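Long-range contacts in alanine racemase (Corynebacterium glutamicum, PDB 2DY3), which binds pyridoxal-5'-phosphate in a two-subunit assembly, each chain having an N-terminal domain of the TIM-barrel clan and a strand-rich C-terminal domain: residues B[240-245]-B[322-327]; B[266-271]-B[306-311]. All coordinates share one frame; numbering follows the deposited sequence.

Interaction 1: B[240-245]-B[322-327]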
ATOM      1  N   ALA B 240      14.377  -2.287   7.815  1.00 19.81           N
ATOM      2  CA  ALA B 240      13.744  -2.552   9.094  1.00 21.03           C
ATOM      3  C   ALA B 240      14.793  -2.937  10.120  1.00 21.56           C
ATOM      4  O   ALA B 240      15.901  -3.343   9.778  1.00 23.35           O
ATOM      5  CB  ALA B 240      12.724  -3.680   8.945  1.00 19.00           C
ATOM      6  N   LYS B 241      14.441  -2.789  11.387  1.00 22.68           N
ATOM      7  CA  LYS B 241      15.342  -3.156  12.459  1.00 21.11           C
ATOM      8  C   LYS B 241      14.837  -4.488  12.998  1.00 19.86           C
ATOM      9  O   LYS B 241      13.645  -4.636  13.285  1.00 17.53           O
ATOM     10  CB  LYS B 241      15.332  -2.076  13.541  1.00 24.94           C
ATOM     11  CG  LYS B 241      15.820  -0.730  13.018  1.00 27.39           C
ATOM     12  CD  LYS B 241      16.237   0.202  14.137  1.00 32.00           C
ATOM     13  CE  LYS B 241      16.978   1.411  13.580  1.00 32.66           C
ATOM     14  NZ  LYS B 241      17.415   2.349  14.650  1.00 35.85           N
ATOM     15  N   VAL B 242      15.738  -5.459  13.108  1.00 17.02           N
ATOM     16  CA  VAL B 242      15.386  -6.778  13.607  1.00 15.76           C
ATOM     17  C   VAL B 242      14.801  -6.664  15.007  1.00 17.03           C
ATOM     18  O   VAL B 242      15.406  -6.063  15.895  1.00 17.72           O
ATOM     19  CB  VAL B 242      16.626  -7.698  13.640  1.00 16.24           C
ATOM     20  CG1 VAL B 242      16.241  -9.083  14.170  1.00 13.22           C
ATOM     21  CG2 VAL B 242      17.225  -7.801  12.242  1.00 14.12           C
ATOM     22  N   SER B 243      13.622  -7.240  15.205  1.00 16.31           N
ATOM     23  CA  SER B 243      12.965  -7.173  16.502  1.00 17.82           C
ATOM     24  C   SER B 243      13.458  -8.247  17.457  1.00 18.84           C
ATOM     25  O   SER B 243      13.600  -8.008  18.654  1.00 19.39           O
ATOM     26  CB  SER B 243      11.454  -7.309  16.327  1.00 18.69           C
ATOM     27  OG  SER B 243      11.129  -8.548  15.727  1.00 17.97           O
ATOM     28  N   VAL B 244      13.715  -9.436  16.926  1.00 17.15           N
ATOM     29  CA  VAL B 244      14.181 -10.536  17.752  1.00 18.30           C
ATOM     30  C   VAL B 244      15.044 -11.514  16.966  1.00 18.21           C
ATOM     31  O   VAL B 244      14.798 -11.770  15.785  1.00 15.89           O
ATOM     32  CB  VAL B 244      12.989 -11.346  18.352  1.00 19.22           C
ATOM     33  CG1 VAL B 244      13.513 -12.485  19.197  1.00 17.90           C
ATOM     34  CG2 VAL B 244      12.099 -10.454  19.191  1.00 19.40           C
ATOM     35  N   VAL B 245      16.065 -12.045  17.633  1.00 20.50           N
ATOM     36  CA  VAL B 245      16.945 -13.042  17.041  1.00 21.09           C
ATOM     37  C   VAL B 245      16.672 -14.306  17.834  1.00 24.00           C
ATOM     38  O   VAL B 245      16.824 -14.330  19.053  1.00 25.72           O
ATOM     39  CB  VAL B 245      18.426 -12.657  17.170  1.00 19.06           C
ATOM     40  CG1 VAL B 245      19.303 -13.865  16.865  1.00 17.02           C
ATOM     41  CG2 VAL B 245      18.747 -11.520  16.197  1.00 17.13           C
ATOM     42  N   ALA B 322      19.536  -4.766  14.791  1.00 18.00           N
ATOM     43  CA  ALA B 322      20.366  -4.679  13.596  1.00 16.51           C
ATOM     44  C   ALA B 322      19.514  -4.195  12.429  1.00 17.38           C
ATOM     45  O   ALA B 322      18.344  -4.564  12.308  1.00 14.63           O
ATOM     46  CB  ALA B 322      20.964  -6.039  13.276  1.00 17.02           C
ATOM     47  N   LYS B 323      20.103  -3.359  11.579  1.00 18.06           N
ATOM     48  CA  LYS B 323      19.403  -2.828  10.419  1.00 17.89           C
ATOM     49  C   LYS B 323      19.407  -3.815   9.261  1.00 17.13           C
ATOM     50  O   LYS B 323      20.471  -4.218   8.774  1.00 14.28           O
ATOM     51  CB  LYS B 323      20.054  -1.526   9.954  1.00 22.05           C
ATOM     52  CG  LYS B 323      19.834  -0.344  10.882  1.00 27.45           C
ATOM     53  CD  LYS B 323      20.722   0.824  10.481  1.00 30.56           C
ATOM     54  CE  LYS B 323      20.531   1.207   9.018  1.00 33.10           C
ATOM     55  NZ  LYS B 323      21.418   2.349   8.615  1.00 36.02           N
ATOM     56  N   ALA B 324      18.211  -4.199   8.824  1.00 14.81           N
ATOM     57  CA  ALA B 324      18.059  -5.121   7.705  1.00 14.19           C
ATOM     58  C   ALA B 324      17.539  -4.368   6.476  1.00 15.26           C
ATOM     59  O   ALA B 324      16.412  -3.867   6.477  1.00 16.19           O
ATOM     60  CB  ALA B 324      17.092  -6.236   8.078  1.00 13.91           C
ATOM     61  N   VAL B 325      18.364  -4.282   5.441  1.00 14.73           N
ATOM     62  CA  VAL B 325      17.977  -3.607   4.204  1.00 16.07           C
ATOM     63  C   VAL B 325      17.190  -4.574   3.321  1.00 16.87           C
ATOM     64  O   VAL B 325      17.689  -5.634   2.962  1.00 18.90           O
ATOM     65  CB  VAL B 325      19.227  -3.108   3.406  1.00 17.19           C
ATOM     66  CG1 VAL B 325      18.795  -2.495   2.077  1.00 14.88           C
ATOM     67  CG2 VAL B 325      20.010  -2.085   4.233  1.00 16.31           C
ATOM     68  N   ILE B 326      15.957  -4.210   2.984  1.00 16.24           N
ATOM     69  CA  ILE B 326      15.122  -5.047   2.128  1.00 17.44           C
ATOM     70  C   ILE B 326      15.545  -4.741   0.692  1.00 18.32           C
ATOM     71  O   ILE B 326      15.691  -5.643  -0.136  1.00 18.96           O
ATOM     72  CB  ILE B 326      13.627  -4.742   2.357  1.00 16.07           C
ATOM     73  CG1 ILE B 326      13.264  -5.085   3.813  1.00 14.14           C
ATOM     74  CG2 ILE B 326      12.775  -5.519   1.368  1.00 14.36           C
ATOM     75  CD1 ILE B 326      11.852  -4.686   4.233  1.00 11.77           C
ATOM     76  N   PHE B 327      15.751  -3.457   0.416  1.00 17.11           N
ATOM     77  CA  PHE B 327      16.248  -3.006  -0.880  1.00 17.45           C
ATOM     78  C   PHE B 327      16.669  -1.548  -0.758  1.00 17.73           C
ATOM     79  O   PHE B 327      16.070  -0.777  -0.011  1.00 16.46           O
ATOM     80  CB  PHE B 327      15.211  -3.213  -2.004  1.00 19.07           C
ATOM     81  CG  PHE B 327      14.092  -2.199  -2.037  1.00 16.23           C
ATOM     82  CD1 PHE B 327      14.302  -0.924  -2.528  1.00 16.25           C
ATOM     83  CD2 PHE B 327      12.813  -2.553  -1.639  1.00 16.81           C
ATOM     84  CE1 PHE B 327      13.255  -0.021  -2.627  1.00 18.80           C
ATOM     85  CE2 PHE B 327      11.761  -1.654  -1.735  1.00 18.33           C
ATOM     86  CZ  PHE B 327      11.984  -0.389  -2.231  1.00 15.26           C
TER
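Ala-240 and Ala-324 face each other as a hydrogen-bonded antiparallel pair. Ala-324 N reaches Ala-240 O at a short 2.6 Å, running almost straight on from the carbonyl bond, while Ala-240 N returns to Ala-324 O at 2.9 Å, tilted 21° from the carbonyl plane. A third backbone bond, Val-242 N to Ala-322 O at 2.9 Å, extends the pairing just beyond Lys-241, where strand 236-247 is interrupted. Val-242 CG1 is anti to its own N (chi1 180°); the other branch, CG2, stands beside that N, 3.4 Å from Ala-322 O, and extends over the methyls of Ala-322 and Ala-324. Alanine suits this face because small CB groups let the strands pack against larger neighbours: Val-271 and Pro-272 meet Ala-240, and Val-289 and Ile-291 meet Ala-324.

On the other face, Lys-241 and Lys-323 form the non-hydrogen-bonded pair. Lys-241 CE and Lys-323 CG approach to 4.3 Å, but Lys-241 NZ and Lys-323 NZ end 7.2 Å apart. The long aliphatic chains suit this more open face, where Lys-323 NZ comes near the like-charged NZ of Lys-7, so some repulsion is likely.

Beyond the pairing, Ile-326 and Phe-327 both face Trp-238 in a classic beta bulge. Strand 323-325 lies between strands 236-247 and 288-291, bonding to the latter through Val-325 and Thr-290, while Lys-241 bonds to Leu-3 near strand 4-8.

Interaction 2: B[266-271]-B[306-311]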
ATOM      1  N   GLY B 266      21.222 -23.435  14.749  1.00 41.52           N
ATOM      2  CA  GLY B 266      20.773 -22.399  13.843  1.00 35.38           C
ATOM      3  C   GLY B 266      20.071 -21.248  14.530  1.00 31.90           C
ATOM      4  O   GLY B 266      19.671 -21.339  15.689  1.00 30.15           O
ATOM      5  N   PHE B 267      19.926 -20.156  13.796  1.00 26.03           N
ATOM      6  CA  PHE B 267      19.278 -18.965  14.308  1.00 23.63           C
ATOM      7  C   PHE B 267      18.446 -18.343  13.194  1.00 21.20           C
ATOM      8  O   PHE B 267      18.742 -18.518  12.010  1.00 19.25           O
ATOM      9  CB  PHE B 267      20.325 -17.938  14.750  1.00 22.90           C
ATOM     10  CG  PHE B 267      21.254 -18.426  15.820  1.00 23.47           C
ATOM     11  CD1 PHE B 267      21.039 -18.094  17.149  1.00 23.42           C
ATOM     12  CD2 PHE B 267      22.357 -19.199  15.495  1.00 22.72           C
ATOM     13  CE1 PHE B 267      21.911 -18.522  18.136  1.00 25.02           C
ATOM     14  CE2 PHE B 267      23.232 -19.632  16.473  1.00 25.16           C
ATOM     15  CZ  PHE B 267      23.009 -19.291  17.799  1.00 27.06           C
ATOM     16  N   VAL B 268      17.403 -17.624  13.587  1.00 18.79           N
ATOM     17  CA  VAL B 268      16.547 -16.910  12.654  1.00 18.32           C
ATOM     18  C   VAL B 268      16.374 -15.538  13.278  1.00 18.25           C
ATOM     19  O   VAL B 268      16.603 -15.363  14.476  1.00 17.23           O
ATOM     20  CB  VAL B 268      15.139 -17.559  12.488  1.00 18.13           C
ATOM     21  CG1 VAL B 268      15.272 -18.953  11.918  1.00 18.29           C
ATOM     22  CG2 VAL B 268      14.397 -17.574  13.814  1.00 16.11           C
ATOM     23  N   ALA B 269      15.990 -14.565  12.463  1.00 18.29           N
ATOM     24  CA  ALA B 269      15.766 -13.212  12.941  1.00 16.71           C
ATOM     25  C   ALA B 269      14.400 -12.758  12.440  1.00 17.11           C
ATOM     26  O   ALA B 269      13.982 -13.106  11.335  1.00 13.89           O
ATOM     27  CB  ALA B 269      16.865 -12.270  12.428  1.00 16.64           C
ATOM     28  N   VAL B 270      13.698 -11.999  13.269  1.00 15.61           N
ATOM     29  CA  VAL B 270      12.388 -11.498  12.896  1.00 15.86           C
ATOM     30  C   VAL B 270      12.514 -10.038  12.489  1.00 15.06           C
ATOM     31  O   VAL B 270      13.108  -9.242  13.208  1.00 14.00           O
ATOM     32  CB  VAL B 270      11.399 -11.609  14.075  1.00 16.39           C
ATOM     33  CG1 VAL B 270      10.019 -11.125  13.648  1.00 17.28           C
ATOM     34  CG2 VAL B 270      11.322 -13.059  14.550  1.00 17.71           C
ATOM     35  N   VAL B 271      11.994  -9.688  11.319  1.00 16.51           N
ATOM     36  CA  VAL B 271      12.039  -8.299  10.888  1.00 16.78           C
ATOM     37  C   VAL B 271      10.598  -7.810  10.837  1.00 16.56           C
ATOM     38  O   VAL B 271       9.740  -8.419  10.204  1.00 18.16           O
ATOM     39  CB  VAL B 271      12.774  -8.143   9.521  1.00 18.49           C
ATOM     40  CG1 VAL B 271      12.970  -9.498   8.882  1.00 21.46           C
ATOM     41  CG2 VAL B 271      12.022  -7.197   8.611  1.00 19.98           C
ATOM     42  N   GLN B 306       5.077  -9.291  10.013  1.00 15.10           N
ATOM     43  CA  GLN B 306       6.486  -9.643   9.966  1.00 18.85           C
ATOM     44  C   GLN B 306       6.838 -10.851   9.101  1.00 18.17           C
ATOM     45  O   GLN B 306       5.966 -11.594   8.646  1.00 16.02           O
ATOM     46  CB  GLN B 306       6.973  -9.903  11.403  1.00 21.80           C
ATOM     47  CG  GLN B 306       5.999 -10.766  12.223  1.00 25.10           C
ATOM     48  CD  GLN B 306       6.489 -11.077  13.630  1.00 26.40           C
ATOM     49  OE1 GLN B 306       6.747 -10.178  14.432  1.00 27.72           O
ATOM     50  NE2 GLN B 306       6.611 -12.363  13.938  1.00 30.02           N
ATOM     51  N   PHE B 307       8.136 -11.017   8.862  1.00 17.26           N
ATOM     52  CA  PHE B 307       8.646 -12.164   8.123  1.00 16.67           C
ATOM     53  C   PHE B 307       9.955 -12.568   8.786  1.00 17.98           C
ATOM     54  O   PHE B 307      10.517 -11.807   9.580  1.00 18.63           O
ATOM     55  CB  PHE B 307       8.852 -11.867   6.630  1.00 16.17           C
ATOM     56  CG  PHE B 307       9.925 -10.859   6.329  1.00 17.06           C
ATOM     57  CD1 PHE B 307       9.610  -9.520   6.162  1.00 14.74           C
ATOM     58  CD2 PHE B 307      11.243 -11.263   6.138  1.00 17.57           C
ATOM     59  CE1 PHE B 307      10.579  -8.608   5.806  1.00 13.41           C
ATOM     60  CE2 PHE B 307      12.218 -10.351   5.781  1.00 13.82           C
ATOM     61  CZ  PHE B 307      11.886  -9.023   5.614  1.00 15.28           C
ATOM     62  N   VAL B 308      10.441 -13.759   8.464  1.00 16.70           N
ATOM     63  CA  VAL B 308      11.654 -14.270   9.087  1.00 16.34           C
ATOM     64  C   VAL B 308      12.778 -14.526   8.094  1.00 16.72           C
ATOM     65  O   VAL B 308      12.539 -14.832   6.923  1.00 13.93           O
ATOM     66  CB  VAL B 308      11.347 -15.598   9.832  1.00 17.60           C
ATOM     67  CG1 VAL B 308      12.519 -16.007  10.703  1.00 17.56           C
ATOM     68  CG2 VAL B 308      10.076 -15.442  10.652  1.00 15.33           C
ATOM     69  N   ILE B 309      14.008 -14.399   8.582  1.00 16.24           N
ATOM     70  CA  ILE B 309      15.191 -14.640   7.765  1.00 16.76           C
ATOM     71  C   ILE B 309      16.090 -15.614   8.521  1.00 19.03           C
ATOM     72  O   ILE B 309      16.094 -15.637   9.761  1.00 17.25           O
ATOM     73  CB  ILE B 309      15.981 -13.332   7.500  1.00 16.90           C
ATOM     74  CG1 ILE B 309      16.517 -12.764   8.818  1.00 15.00           C
ATOM     75  CG2 ILE B 309      15.082 -12.306   6.826  1.00 14.01           C
ATOM     76  CD1 ILE B 309      17.416 -11.556   8.631  1.00 13.40           C
ATOM     77  N   SER B 310      16.842 -16.423   7.781  1.00 19.72           N
ATOM     78  CA  SER B 310      17.735 -17.382   8.410  1.00 22.56           C
ATOM     79  C   SER B 310      19.147 -16.823   8.501  1.00 21.09           C
ATOM     80  O   SER B 310      19.706 -16.326   7.522  1.00 20.54           O
ATOM     81  CB  SER B 310      17.740 -18.712   7.642  1.00 24.66           C
ATOM     82  OG  SER B 310      18.105 -18.530   6.289  1.00 28.89           O
ATOM     83  N   LEU B 311      19.711 -16.905   9.695  1.00 20.67           N
ATOM     84  CA  LEU B 311      21.053 -16.418   9.957  1.00 20.27           C
ATOM     85  C   LEU B 311      22.034 -17.588   9.910  1.00 20.37           C
ATOM     86  O   LEU B 311      23.247 -17.403  10.022  1.00 21.26           O
ATOM     87  CB  LEU B 311      21.095 -15.776  11.345  1.00 18.48           C
ATOM     88  CG  LEU B 311      20.017 -14.736  11.663  1.00 18.21           C
ATOM     89  CD1 LEU B 311      20.180 -14.247  13.099  1.00 15.67           C
ATOM     90  CD2 LEU B 311      20.124 -13.570  10.683  1.00 16.88           C
TER
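Ala-269 and Ile-309 exchange two backbone hydrogen bonds, Ala-269 N to Ile-309 O at 2.9 Å and Ile-309 N to Ala-269 O at 3.0 Å, both donors lying in the carbonyl planes. At one end of this antiparallel pairing Val-271 N bonds Phe-307 O, and the return bond from Phe-307 N is weak. At the other, Leu-311 N donates a hydrogen bond to Phe-267 O from above its carbonyl plane, 38° out of it. CA-H...O contacts from Val-268 to Ile-309 O and from Val-308 to Ala-269 O fill in between.

The apolar contacts divide by face. Beside Ala-269, Val-271, Phe-307 and Ile-309, the closest approach involves the Phe-307 ring: Val-271 CG1 sits over one face, 3.6 Å from the centroid, in a CH-pi contact displaced toward CE2. Val-271 chi1 of 12° nearly eclipses CG1 with N, so the fit looks strained. Ala-269 CB, short enough to fit between larger groups, meets Ile-309 CG1 at 3.7 Å and Leu-311 CD1 at 3.9 Å. On the opposite face Val-308 CG1, anti to its backbone N (chi1 -169°), touches Val-268 CB at 3.5 Å. Beta-branched valines suit such extended backbone.

Polar side chains play a smaller part. The Gln-306 amide lies against a methyl, with OE1 and CD each 3.5 Å from Val-270 CG1; this side chain is about 7 Å from a bound pyridoxal-5'-phosphate and packs on Ile-81 of the second subunit.

In this buried contact the backbone N-H and C=O groups satisfy each other across the pairing, which allows the side chains to be mainly apolar: one face packs on strand 288-291, and on the other Val-268, Val-270 and Val-308 meet His-128, Ser-130 and Arg-129 of the second subunit.

In the fold
From the N terminus, strand 4-8 joins the mixed sheet; the chain then runs through the parallel strands from 28-32 to 212-213 and returns to that sheet at 236-247, which carries the first half of interaction 1. An unmodelled region leads to strand 267-271, the chain forms the hairpin of strands 288-291 and 294-299, and at 307-312 interaction 2 closes a loop with 34 residues between its segments. Only at 323-325 does interaction 1 close the longer loop, with 76 intervening residues, so the shorter lies wholly within it and the two do not cross. They meet directly: Val-244 O and Val-270 N, 2.8 Å apart, probably hydrogen-bond, joining strands 236-247 and 267-271. Both reach the second subunit.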